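Local atomic coordinates of flagella basal body P-ring formation protein FlgA (Salmonella typhimurium, PDB entry 3TEE), a protein that takes part in assembling the flagellar P-ring in the periplasm, probably as a chaperone or modulator of the process. Residues R140-Q145 / M165-V170; Q148-G153 / D191-I196; V158-Q163 / V176-G181. One frame throughout, in Å; residues are numbered along the deposited sequence.

All three contacts lie in the C-terminal part of the chain, around one curled five-strand sheet in which neighbours in sequence are neighbours in space and strand 194-197 pairs back onto strand 146-152. Contact 2 is that closing pair; contact 3, centred about 11 Å away, belongs to the hairpin of strands 157-164 and 173-178. Contact 1, its centre about 14 Å from each of the others, joins the loop entering strand 146-152 to the loop of the hairpin, and along the chain its segments alternate with those of both others. Backbone bonds from Val149 and Ala151 to strand 157-164 tie contact 2 directly to contact 3. Together they make one compact beta domain.

Contact 1. Residues R140-Q145 / M165-V170; sequences RVKAGQ and MNNAAV
Ala168 O receives two successive backbone amides from the other segment. The bond from Val141 N, 2.9 Å from Ala168 O, is almost straight (170° at the hydrogen) and runs nearly along the C=O axis, whereas Arg140 N gives the same oxygen only a weak, strongly bent bond. Val141 answers in the other direction: its O takes Ala168 N at 2.8 Å, and Asn167 CA adds a CH...O contact to that oxygen. Further on, a side chain replaces the backbone as acceptor. Asn167 turns its CG anti to the carbonyl carbon (chi1 -64°), which carries OD1 across to Ala143 N at 3.0 Å. That donor stands well above the plane of the amide, 45° out of it, and so does not use an in-plane lone pair. Asn167 OD1 also rests against Lys142 CA at 3.3 Å, while the lysine chain runs away, extended. Apolar contact is sparse: Val170 CG2 meets Arg140 CB at 3.8 Å, obliquely. At the other end the methyl of Ala143 touches a carbonyl oxygen, Met165 O. Asn166 O is buried here without a polar partner in the model.

In the next shell, Arg140 NE bonds Ser190 O, and the Asn166 side chain holds the hairpin loop by accepting from Arg175 N. Val141 and Ala168 both turn side chains onto Val188 of strand 183-188. A type II turn from Lys142 to Gln145, with Gly144 at positive phi, then leads the chain away into strand 146-152. The segments run nearly antiparallel but share a single bridge, Val141 with Ala168; with Arg140 and Val141 both set against Ala168, the geometry is that of a classic beta bulge.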
ATOM      1  N   ARG A 140       4.386   4.550 -15.924  1.00 51.06           N
ATOM      2  CA  ARG A 140       3.726   5.608 -16.700  1.00 51.03           C
ATOM      3  C   ARG A 140       4.687   5.999 -17.830  1.00 55.05           C
ATOM      4  O   ARG A 140       4.264   6.268 -18.957  1.00 56.55           O
ATOM      5  CB  ARG A 140       3.383   6.825 -15.809  1.00 50.35           C
ATOM      6  CG  ARG A 140       2.623   7.963 -16.515  1.00 56.03           C
ATOM      7  CD  ARG A 140       1.247   7.552 -17.018  1.00 62.89           C
ATOM      8  NE  ARG A 140       0.690   8.485 -18.005  1.00 62.19           N
ATOM      9  CZ  ARG A 140       0.886   8.406 -19.319  1.00 78.40           C
ATOM     10  NH1 ARG A 140       1.663   7.458 -19.826  1.00 68.90           N
ATOM     11  NH2 ARG A 140       0.317   9.282 -20.133  1.00 71.42           N
ATOM     12  N   VAL A 141       5.990   5.951 -17.527  1.00 48.36           N
ATOM     13  CA  VAL A 141       7.053   6.249 -18.469  1.00 47.95           C
ATOM     14  C   VAL A 141       7.928   4.999 -18.591  1.00 49.88           C
ATOM     15  O   VAL A 141       8.322   4.424 -17.577  1.00 48.95           O
ATOM     16  CB  VAL A 141       7.822   7.521 -17.993  1.00 51.23           C
ATOM     17  CG1 VAL A 141       9.223   7.589 -18.559  1.00 50.91           C
ATOM     18  CG2 VAL A 141       7.039   8.788 -18.317  1.00 50.89           C
ATOM     19  N   LYS A 142       8.194   4.565 -19.824  1.00 47.43           N
ATOM     20  CA  LYS A 142       9.041   3.396 -20.079  1.00 48.22           C
ATOM     21  C   LYS A 142      10.352   3.796 -20.741  1.00 52.72           C
ATOM     22  O   LYS A 142      10.363   4.747 -21.509  1.00 53.41           O
ATOM     23  CB  LYS A 142       8.305   2.348 -20.939  1.00 51.05           C
ATOM     24  CG  LYS A 142       7.058   1.770 -20.248  1.00 58.90           C
ATOM     25  CD  LYS A 142       6.237   0.913 -21.197  1.00 72.17           C
ATOM     26  CE  LYS A 142       4.980   0.406 -20.528  1.00 90.26           C
ATOM     27  NZ  LYS A 142       4.063  -0.251 -21.495  1.00101.09           N
ATOM     28  N   ALA A 143      11.452   3.071 -20.452  1.00 49.66           N
ATOM     29  CA  ALA A 143      12.763   3.324 -21.042  1.00 50.41           C
ATOM     30  C   ALA A 143      12.670   3.302 -22.584  1.00 55.44           C
ATOM     31  O   ALA A 143      12.048   2.398 -23.150  1.00 55.13           O
ATOM     32  CB  ALA A 143      13.759   2.289 -20.548  1.00 50.93           C
ATOM     33  N   GLY A 144      13.202   4.342 -23.227  1.00 51.27           N
ATOM     34  CA  GLY A 144      13.203   4.484 -24.681  1.00 51.37           C
ATOM     35  C   GLY A 144      12.050   5.295 -25.245  1.00 56.82           C
ATOM     36  O   GLY A 144      12.070   5.675 -26.418  1.00 58.48           O
ATOM     37  N   GLN A 145      11.058   5.595 -24.408  1.00 52.78           N
ATOM     38  CA  GLN A 145       9.865   6.355 -24.773  1.00 53.50           C
ATOM     39  C   GLN A 145      10.169   7.838 -24.939  1.00 58.53           C
ATOM     40  O   GLN A 145      10.920   8.399 -24.141  1.00 57.97           O
ATOM     41  CB  GLN A 145       8.822   6.193 -23.664  1.00 54.51           C
ATOM     42  CG  GLN A 145       7.385   6.458 -24.045  1.00 70.13           C
ATOM     43  CD  GLN A 145       6.498   5.839 -22.991  1.00 85.57           C
ATOM     44  OE1 GLN A 145       6.259   6.418 -21.926  1.00 78.02           O
ATOM     45  NE2 GLN A 145       6.042   4.619 -23.239  1.00 78.14           N
ATOM     46  N   MET A 165      15.127   7.437 -20.063  1.00 39.04           N
ATOM     47  CA  MET A 165      16.229   6.485 -19.959  1.00 40.00           C
ATOM     48  C   MET A 165      15.903   5.312 -19.022  1.00 45.00           C
ATOM     49  O   MET A 165      16.578   4.289 -19.071  1.00 44.65           O
ATOM     50  CB  MET A 165      17.483   7.213 -19.503  1.00 43.26           C
ATOM     51  CG  MET A 165      17.987   8.179 -20.548  1.00 48.39           C
ATOM     52  SD  MET A 165      19.505   8.893 -19.977  1.00 54.26           S
ATOM     53  CE  MET A 165      20.643   7.558 -20.337  1.00 50.91           C
ATOM     54  N   ASN A 166      14.869   5.459 -18.184  1.00 41.14           N
ATOM     55  CA  ASN A 166      14.481   4.424 -17.232  1.00 41.27           C
ATOM     56  C   ASN A 166      12.955   4.312 -17.130  1.00 46.35           C
ATOM     57  O   ASN A 166      12.223   5.212 -17.559  1.00 45.51           O
ATOM     58  CB  ASN A 166      15.115   4.715 -15.847  1.00 40.86           C
ATOM     59  CG  ASN A 166      14.601   5.984 -15.185  1.00 57.51           C
ATOM     60  OD1 ASN A 166      14.805   7.094 -15.667  1.00 53.96           O
ATOM     61  ND2 ASN A 166      13.902   5.856 -14.076  1.00 47.80           N
ATOM     62  N   ASN A 167      12.480   3.199 -16.549  1.00 43.53           N
ATOM     63  CA  ASN A 167      11.059   2.965 -16.319  1.00 43.06           C
ATOM     64  C   ASN A 167      10.687   3.693 -15.065  1.00 45.99           C
ATOM     65  O   ASN A 167      11.475   3.726 -14.116  1.00 44.22           O
ATOM     66  CB  ASN A 167      10.780   1.466 -16.147  1.00 45.80           C
ATOM     67  CG  ASN A 167      11.085   0.662 -17.378  1.00 59.78           C
ATOM     68  OD1 ASN A 167      10.657   1.000 -18.485  1.00 53.78           O
ATOM     69  ND2 ASN A 167      11.831  -0.425 -17.208  1.00 51.25           N
ATOM     70  N   ALA A 168       9.515   4.338 -15.064  1.00 44.89           N
ATOM     71  CA  ALA A 168       9.095   5.084 -13.890  1.00 45.44           C
ATOM     72  C   ALA A 168       7.603   5.196 -13.815  1.00 50.41           C
ATOM     73  O   ALA A 168       6.943   5.452 -14.822  1.00 50.38           O
ATOM     74  CB  ALA A 168       9.731   6.478 -13.877  1.00 46.63           C
ATOM     75  N   ALA A 169       7.076   5.020 -12.604  1.00 48.91           N
ATOM     76  CA  ALA A 169       5.655   5.171 -12.293  1.00 49.29           C
ATOM     77  C   ALA A 169       5.404   6.657 -12.014  1.00 53.34           C
ATOM     78  O   ALA A 169       6.368   7.426 -11.895  1.00 51.59           O
ATOM     79  CB  ALA A 169       5.310   4.348 -11.049  1.00 49.94           C
ATOM     80  N   VAL A 170       4.116   7.061 -11.898  1.00 51.18           N
ATOM     81  CA  VAL A 170       3.693   8.420 -11.530  1.00 51.21           C
ATOM     82  C   VAL A 170       4.339   8.717 -10.165  1.00 55.62           C
ATOM     83  O   VAL A 170       4.443   7.810  -9.328  1.00 55.74           O
ATOM     84  CB  VAL A 170       2.140   8.554 -11.496  1.00 55.33           C
ATOM     85  CG1 VAL A 170       1.692   9.921 -10.966  1.00 55.11           C
ATOM     86  CG2 VAL A 170       1.530   8.294 -12.875  1.00 55.18           C
TER

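Contact 2. Residues Q148-G153 / D191-I196; sequences QVIANG and DGNILI
Ile150 sets CG1 anti to its carbonyl carbon (chi1 -55°) and then runs straight on, which carries CD1 over the flat of the Asn193 amide, 3.5 Å from Asn193 ND2. Ile196 has the same two settings, CG1 beside the backbone N and chi2 extended (174°), and its CD1 therefore reaches back along the neighbouring strand to Val149 CG1 at 3.6 Å. The two isoleucines lie on opposite faces of the sheet. With Ile196 go Val149, Ala151 and Ile194; Ala151 CB faces Ile196 CB at 4.0 Å, and Val176, Val184 and Val188 of the other strands cover this side. With Ile150 goes Leu195, whose CD2 packs 3.8 Å from Ile150 CB on a partly exposed surface.

The backbones are parallel, their axes 20° apart, and this pair joins the first strand of the five, 146-152, to the last, 194-197, curling an otherwise antiparallel sheet round on itself. The parallel pairing is evident from the alternating pattern of bonds. Ile194 N donates to Gln148 O at 2.8 Å, and Ile150 N to Ile194 O at 2.8 Å. Ile196 N then donates to Ile150 O at 2.9 Å, while the last bond, Asn152 N to Ile196 O, stretches to 3.2 Å. Ile150 thus spends both its N and its O on this partner strand, whereas Val149 and Ala151 turn theirs to Ala160 and Val158 of strand 157-164. At the start of the later strand, Asp189 OD1 accepts from Asn193 N and, weakly, from Asp191 N, bridging the bend by which the chain enters.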
ATOM      1  N   GLN A 148       7.980  14.379 -22.545  1.00 48.71           N
ATOM      2  CA  GLN A 148       8.002  15.830 -22.494  1.00 50.02           C
ATOM      3  C   GLN A 148       8.536  16.251 -21.136  1.00 52.11           C
ATOM      4  O   GLN A 148       8.066  15.775 -20.100  1.00 50.02           O
ATOM      5  CB  GLN A 148       6.590  16.423 -22.732  1.00 52.30           C
ATOM      6  CG  GLN A 148       6.161  16.452 -24.200  1.00 71.70           C
ATOM      7  CD  GLN A 148       6.734  17.615 -24.977  1.00 97.01           C
ATOM      8  OE1 GLN A 148       7.386  17.432 -26.007  1.00 93.87           O
ATOM      9  NE2 GLN A 148       6.474  18.841 -24.529  1.00 90.59           N
ATOM     10  N   VAL A 149       9.547  17.114 -21.155  1.00 49.27           N
ATOM     11  CA  VAL A 149      10.144  17.675 -19.948  1.00 49.00           C
ATOM     12  C   VAL A 149       9.551  19.077 -19.790  1.00 54.31           C
ATOM     13  O   VAL A 149       9.609  19.884 -20.722  1.00 55.18           O
ATOM     14  CB  VAL A 149      11.693  17.694 -20.001  1.00 52.03           C
ATOM     15  CG1 VAL A 149      12.273  18.436 -18.801  1.00 51.93           C
ATOM     16  CG2 VAL A 149      12.263  16.279 -20.088  1.00 50.55           C
ATOM     17  N   ILE A 150       8.976  19.346 -18.625  1.00 50.81           N
ATOM     18  CA  ILE A 150       8.345  20.617 -18.294  1.00 51.63           C
ATOM     19  C   ILE A 150       9.014  21.185 -17.055  1.00 55.68           C
ATOM     20  O   ILE A 150       8.883  20.630 -15.965  1.00 53.81           O
ATOM     21  CB  ILE A 150       6.799  20.468 -18.119  1.00 55.04           C
ATOM     22  CG1 ILE A 150       6.144  19.831 -19.379  1.00 56.08           C
ATOM     23  CG2 ILE A 150       6.140  21.815 -17.748  1.00 56.57           C
ATOM     24  CD1 ILE A 150       4.677  19.353 -19.211  1.00 67.89           C
ATOM     25  N   ALA A 151       9.725  22.299 -17.229  1.00 54.43           N
ATOM     26  CA  ALA A 151      10.383  22.999 -16.134  1.00 55.98           C
ATOM     27  C   ALA A 151       9.726  24.362 -15.927  1.00 65.30           C
ATOM     28  O   ALA A 151       9.469  25.066 -16.902  1.00 64.87           O
ATOM     29  CB  ALA A 151      11.863  23.141 -16.413  1.00 56.62           C
ATOM     30  N   ASN A 152       9.402  24.702 -14.666  1.00 66.54           N
ATOM     31  CA  ASN A 152       8.737  25.955 -14.290  1.00 69.12           C
ATOM     32  C   ASN A 152       9.275  26.547 -12.983  1.00 78.28           C
ATOM     33  O   ASN A 152       9.619  25.801 -12.060  1.00 77.87           O
ATOM     34  CB  ASN A 152       7.227  25.749 -14.197  1.00 69.32           C
ATOM     35  CG  ASN A 152       6.488  26.039 -15.481  1.00 99.28           C
ATOM     36  OD1 ASN A 152       6.424  25.208 -16.394  1.00 93.80           O
ATOM     37  ND2 ASN A 152       5.891  27.222 -15.570  1.00 94.53           N
ATOM     38  N   GLY A 153       9.340  27.880 -12.930  1.00 78.40           N
ATOM     39  CA  GLY A 153       9.812  28.627 -11.766  1.00 79.39           C
ATOM     40  C   GLY A 153      10.580  29.897 -12.083  1.00 85.71           C
ATOM     41  O   GLY A 153      11.407  29.913 -13.000  1.00 85.31           O
ATOM     42  N   ASP A 191       0.159  12.532 -16.745  1.00 68.45           N
ATOM     43  CA  ASP A 191       0.158  12.650 -18.209  1.00 68.92           C
ATOM     44  C   ASP A 191       1.408  12.064 -18.886  1.00 70.84           C
ATOM     45  O   ASP A 191       1.519  12.108 -20.119  1.00 71.30           O
ATOM     46  CB  ASP A 191      -0.044  14.117 -18.631  1.00 72.47           C
ATOM     47  CG  ASP A 191      -1.460  14.611 -18.435  1.00 88.75           C
ATOM     48  OD1 ASP A 191      -2.360  14.146 -19.173  1.00 90.61           O
ATOM     49  OD2 ASP A 191      -1.672  15.468 -17.545  1.00 95.28           O
ATOM     50  N   GLY A 192       2.317  11.498 -18.087  1.00 64.22           N
ATOM     51  CA  GLY A 192       3.560  10.924 -18.591  1.00 62.47           C
ATOM     52  C   GLY A 192       4.626  11.969 -18.876  1.00 63.17           C
ATOM     53  O   GLY A 192       5.589  11.692 -19.594  1.00 61.76           O
ATOM     54  N   ASN A 193       4.447  13.191 -18.329  1.00 58.35           N
ATOM     55  CA  ASN A 193       5.409  14.284 -18.482  1.00 57.58           C
ATOM     56  C   ASN A 193       6.419  14.206 -17.343  1.00 57.85           C
ATOM     57  O   ASN A 193       6.113  13.675 -16.275  1.00 57.48           O
ATOM     58  CB  ASN A 193       4.709  15.655 -18.433  1.00 58.44           C
ATOM     59  CG  ASN A 193       3.646  15.896 -19.479  1.00 72.90           C
ATOM     60  OD1 ASN A 193       3.786  15.537 -20.656  1.00 65.03           O
ATOM     61  ND2 ASN A 193       2.585  16.581 -19.076  1.00 62.91           N
ATOM     62  N   ILE A 194       7.604  14.777 -17.559  1.00 51.51           N
ATOM     63  CA  ILE A 194       8.664  14.827 -16.566  1.00 49.37           C
ATOM     64  C   ILE A 194       8.715  16.262 -16.057  1.00 52.26           C
ATOM     65  O   ILE A 194       9.017  17.178 -16.827  1.00 50.45           O
ATOM     66  CB  ILE A 194       9.999  14.376 -17.217  1.00 51.97           C
ATOM     67  CG1 ILE A 194       9.886  12.991 -17.936  1.00 52.02           C
ATOM     68  CG2 ILE A 194      11.202  14.516 -16.267  1.00 51.56           C
ATOM     69  CD1 ILE A 194       9.293  11.854 -17.234  1.00 54.14           C
ATOM     70  N   LEU A 195       8.412  16.456 -14.764  1.00 50.12           N
ATOM     71  CA  LEU A 195       8.370  17.792 -14.172  1.00 51.21           C
ATOM     72  C   LEU A 195       9.618  18.150 -13.394  1.00 53.81           C
ATOM     73  O   LEU A 195      10.085  17.371 -12.560  1.00 50.66           O
ATOM     74  CB  LEU A 195       7.105  18.002 -13.300  1.00 51.67           C
ATOM     75  CG  LEU A 195       5.742  17.627 -13.910  1.00 57.21           C
ATOM     76  CD1 LEU A 195       4.613  17.802 -12.883  1.00 57.72           C
ATOM     77  CD2 LEU A 195       5.434  18.433 -15.181  1.00 59.59           C
ATOM     78  N   ILE A 196      10.141  19.352 -13.667  1.00 51.79           N
ATOM     79  CA  ILE A 196      11.306  19.931 -12.998  1.00 52.82           C
ATOM     80  C   ILE A 196      10.878  21.271 -12.397  1.00 61.54           C
ATOM     81  O   ILE A 196      10.270  22.082 -13.093  1.00 61.21           O
ATOM     82  CB  ILE A 196      12.525  20.106 -13.963  1.00 55.47           C
ATOM     83  CG1 ILE A 196      12.956  18.767 -14.592  1.00 54.49           C
ATOM     84  CG2 ILE A 196      13.703  20.809 -13.258  1.00 55.86           C
ATOM     85  CD1 ILE A 196      14.057  18.855 -15.656  1.00 55.25           C
TER

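Contact 3. Residues V158-Q163 / V176-G181; sequences VNAEGQ and VRMTSG
Gln163 and Arg177 carry the close part of the contact through a pair of reciprocal backbone bonds. Gln163 N lies 2.8 Å from Arg177 O, and Arg177 N lies 2.8 Å from Gln163 O. Beside them the strands press together at Gly162, where the lack of a side chain lets Val176 CG1 come to 3.6 Å from Gly162 CA. Met178 fills the next place: its chain folds back at chi2 (-47°) and again at chi3 (-89°), which brings CE alongside Ala160 CB at 3.3 Å, tighter than usual for two methyl carbons, with Glu161 O also near the same CE.

Water takes over where direct contact ends. Water 1 spans the widening gap on one side, donating to Glu161 O and accepting from Thr179 N at 3.1 Å. On the exposed face bearing Gln163 and Arg177, both side chains leave with CG anti to the backbone N and run out extended, and their ends meet only through water 2. That water donates to Gln163 OE1 at 3.0 Å and accepts from Arg177 NH1 at 2.8 Å, sitting at the edge of the guanidinium and in its plane; Gly181 CA lies over one face of the Arg177 guanidinium, offset toward its rim. Gln163 NE2 also bonds Gly144 O, and Glu161, whose CB points away from 176-181, forms a salt bridge with Arg146.

The axes of the two short strand segments stand 116° apart, and a type I turn from Met178 to Gly181 leads the second away. This is an antiparallel beta hairpin, strands 157-164 and 173-178, splaying apart beyond its last regular hydrogen-bonded pair.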
ATOM      1  N   VAL A 158      10.009  26.105 -19.436  1.00 57.90           N
ATOM      2  CA  VAL A 158      10.773  25.365 -20.435  1.00 56.27           C
ATOM      3  C   VAL A 158       9.976  24.103 -20.779  1.00 58.47           C
ATOM      4  O   VAL A 158       9.508  23.408 -19.880  1.00 56.35           O
ATOM      5  CB  VAL A 158      12.225  25.029 -19.973  1.00 59.81           C
ATOM      6  CG1 VAL A 158      13.005  24.302 -21.067  1.00 59.12           C
ATOM      7  CG2 VAL A 158      12.987  26.275 -19.518  1.00 60.14           C
ATOM      8  N   ASN A 159       9.805  23.828 -22.073  1.00 55.34           N
ATOM      9  CA  ASN A 159       9.127  22.628 -22.549  1.00 55.02           C
ATOM     10  C   ASN A 159      10.060  22.011 -23.559  1.00 57.16           C
ATOM     11  O   ASN A 159      10.433  22.671 -24.532  1.00 55.36           O
ATOM     12  CB  ASN A 159       7.768  22.949 -23.168  1.00 59.49           C
ATOM     13  CG  ASN A 159       6.703  23.250 -22.150  1.00 83.04           C
ATOM     14  OD1 ASN A 159       5.990  22.357 -21.686  1.00 81.78           O
ATOM     15  ND2 ASN A 159       6.560  24.519 -21.791  1.00 72.65           N
ATOM     16  N   ALA A 160      10.521  20.772 -23.287  1.00 52.47           N
ATOM     17  CA  ALA A 160      11.461  20.116 -24.187  1.00 52.89           C
ATOM     18  C   ALA A 160      11.194  18.625 -24.322  1.00 58.85           C
ATOM     19  O   ALA A 160      10.643  18.008 -23.410  1.00 59.21           O
ATOM     20  CB  ALA A 160      12.885  20.374 -23.735  1.00 53.57           C
ATOM     21  N   GLU A 161      11.523  18.069 -25.487  1.00 56.76           N
ATOM     22  CA  GLU A 161      11.305  16.652 -25.780  1.00 56.55           C
ATOM     23  C   GLU A 161      12.596  15.915 -25.509  1.00 56.03           C
ATOM     24  O   GLU A 161      13.687  16.451 -25.720  1.00 54.16           O
ATOM     25  CB  GLU A 161      10.906  16.407 -27.254  1.00 59.18           C
ATOM     26  CG  GLU A 161      10.165  17.528 -27.972  1.00 77.10           C
ATOM     27  CD  GLU A 161       9.888  17.266 -29.442  1.00103.78           C
ATOM     28  OE1 GLU A 161       8.699  17.314 -29.836  1.00102.13           O
ATOM     29  OE2 GLU A 161      10.854  17.014 -30.199  1.00 97.00           O
ATOM     30  N   GLY A 162      12.458  14.689 -25.047  1.00 49.49           N
ATOM     31  CA  GLY A 162      13.583  13.819 -24.771  1.00 47.78           C
ATOM     32  C   GLY A 162      13.164  12.368 -24.742  1.00 49.67           C
ATOM     33  O   GLY A 162      11.999  12.050 -24.977  1.00 49.09           O
ATOM     34  N   GLN A 163      14.116  11.485 -24.466  1.00 44.92           N
ATOM     35  CA  GLN A 163      13.862  10.048 -24.405  1.00 43.61           C
ATOM     36  C   GLN A 163      14.061   9.565 -22.982  1.00 43.68           C
ATOM     37  O   GLN A 163      15.118   9.803 -22.397  1.00 41.66           O
ATOM     38  CB  GLN A 163      14.809   9.329 -25.374  1.00 44.89           C
ATOM     39  CG  GLN A 163      14.390   7.929 -25.770  1.00 58.61           C
ATOM     40  CD  GLN A 163      15.357   7.318 -26.760  1.00 69.22           C
ATOM     41  OE1 GLN A 163      16.499   7.765 -26.915  1.00 66.37           O
ATOM     42  NE2 GLN A 163      14.927   6.266 -27.442  1.00 49.74           N
ATOM     43  N   VAL A 176      15.973  11.674 -18.389  1.00 39.83           N
ATOM     44  CA  VAL A 176      15.565  11.913 -19.766  1.00 38.80           C
ATOM     45  C   VAL A 176      16.762  12.378 -20.562  1.00 41.98           C
ATOM     46  O   VAL A 176      17.396  13.379 -20.209  1.00 41.98           O
ATOM     47  CB  VAL A 176      14.409  12.969 -19.822  1.00 42.05           C
ATOM     48  CG1 VAL A 176      13.970  13.236 -21.253  1.00 41.42           C
ATOM     49  CG2 VAL A 176      13.216  12.559 -18.962  1.00 41.57           C
ATOM     50  N   ARG A 177      17.046  11.680 -21.662  1.00 37.52           N
ATOM     51  CA  ARG A 177      18.124  12.106 -22.531  1.00 38.02           C
ATOM     52  C   ARG A 177      17.544  13.104 -23.544  1.00 44.86           C
ATOM     53  O   ARG A 177      16.606  12.784 -24.279  1.00 44.47           O
ATOM     54  CB  ARG A 177      18.764  10.891 -23.222  1.00 35.81           C
ATOM     55  CG  ARG A 177      19.917  11.233 -24.141  1.00 33.60           C
ATOM     56  CD  ARG A 177      20.363  10.006 -24.938  1.00 35.69           C
ATOM     57  NE  ARG A 177      21.528  10.378 -25.735  1.00 38.25           N
ATOM     58  CZ  ARG A 177      21.475  10.967 -26.923  1.00 50.26           C
ATOM     59  NH1 ARG A 177      20.307  11.167 -27.526  1.00 44.86           N
ATOM     60  NH2 ARG A 177      22.586  11.335 -27.532  1.00 39.75           N
ATOM     61  N   MET A 178      18.075  14.323 -23.545  1.00 44.87           N
ATOM     62  CA  MET A 178      17.718  15.357 -24.522  1.00 47.88           C
ATOM     63  C   MET A 178      18.423  15.006 -25.841  1.00 51.46           C
ATOM     64  O   MET A 178      19.381  14.219 -25.838  1.00 49.21           O
ATOM     65  CB  MET A 178      18.140  16.759 -24.028  1.00 51.82           C
ATOM     66  CG  MET A 178      17.645  17.073 -22.620  1.00 57.30           C
ATOM     67  SD  MET A 178      15.904  16.663 -22.367  1.00 63.87           S
ATOM     68  CE  MET A 178      15.209  18.139 -22.859  1.00 61.40           C
ATOM     69  N   THR A 179      17.961  15.584 -26.960  1.00 49.50           N
ATOM     70  CA  THR A 179      18.496  15.308 -28.297  1.00 50.41           C
ATOM     71  C   THR A 179      20.026  15.413 -28.439  1.00 53.45           C
ATOM     72  O   THR A 179      20.618  14.602 -29.150  1.00 54.72           O
ATOM     73  CB  THR A 179      17.661  16.010 -29.391  1.00 67.08           C
ATOM     74  OG1 THR A 179      18.012  15.463 -30.664  1.00 71.29           O
ATOM     75  CG2 THR A 179      17.835  17.533 -29.391  1.00 66.51           C
ATOM     76  N   SER A 180      20.653  16.371 -27.720  1.00 48.53           N
ATOM     77  CA  SER A 180      22.101  16.621 -27.681  1.00 49.12           C
ATOM     78  C   SER A 180      22.861  15.497 -26.957  1.00 49.26           C
ATOM     79  O   SER A 180      24.038  15.291 -27.225  1.00 48.30           O
ATOM     80  CB  SER A 180      22.385  17.932 -26.945  1.00 54.08           C
ATOM     81  OG  SER A 180      21.833  17.909 -25.632  1.00 59.60           O
ATOM     82  N   GLY A 181      22.201  14.860 -25.994  1.00 45.20           N
ATOM     83  CA  GLY A 181      22.790  13.815 -25.162  1.00 43.69           C
ATOM     84  C   GLY A 181      22.864  14.213 -23.702  1.00 43.85           C
ATOM     85  O   GLY A 181      23.218  13.393 -22.858  1.00 42.09           O
TER
HETATM   86  O   HOH W   1      15.763  17.710 -26.742  1.00 56.85           O
HETATM   87  O   HOH W   2      17.698  10.512 -26.907  1.00 59.37           O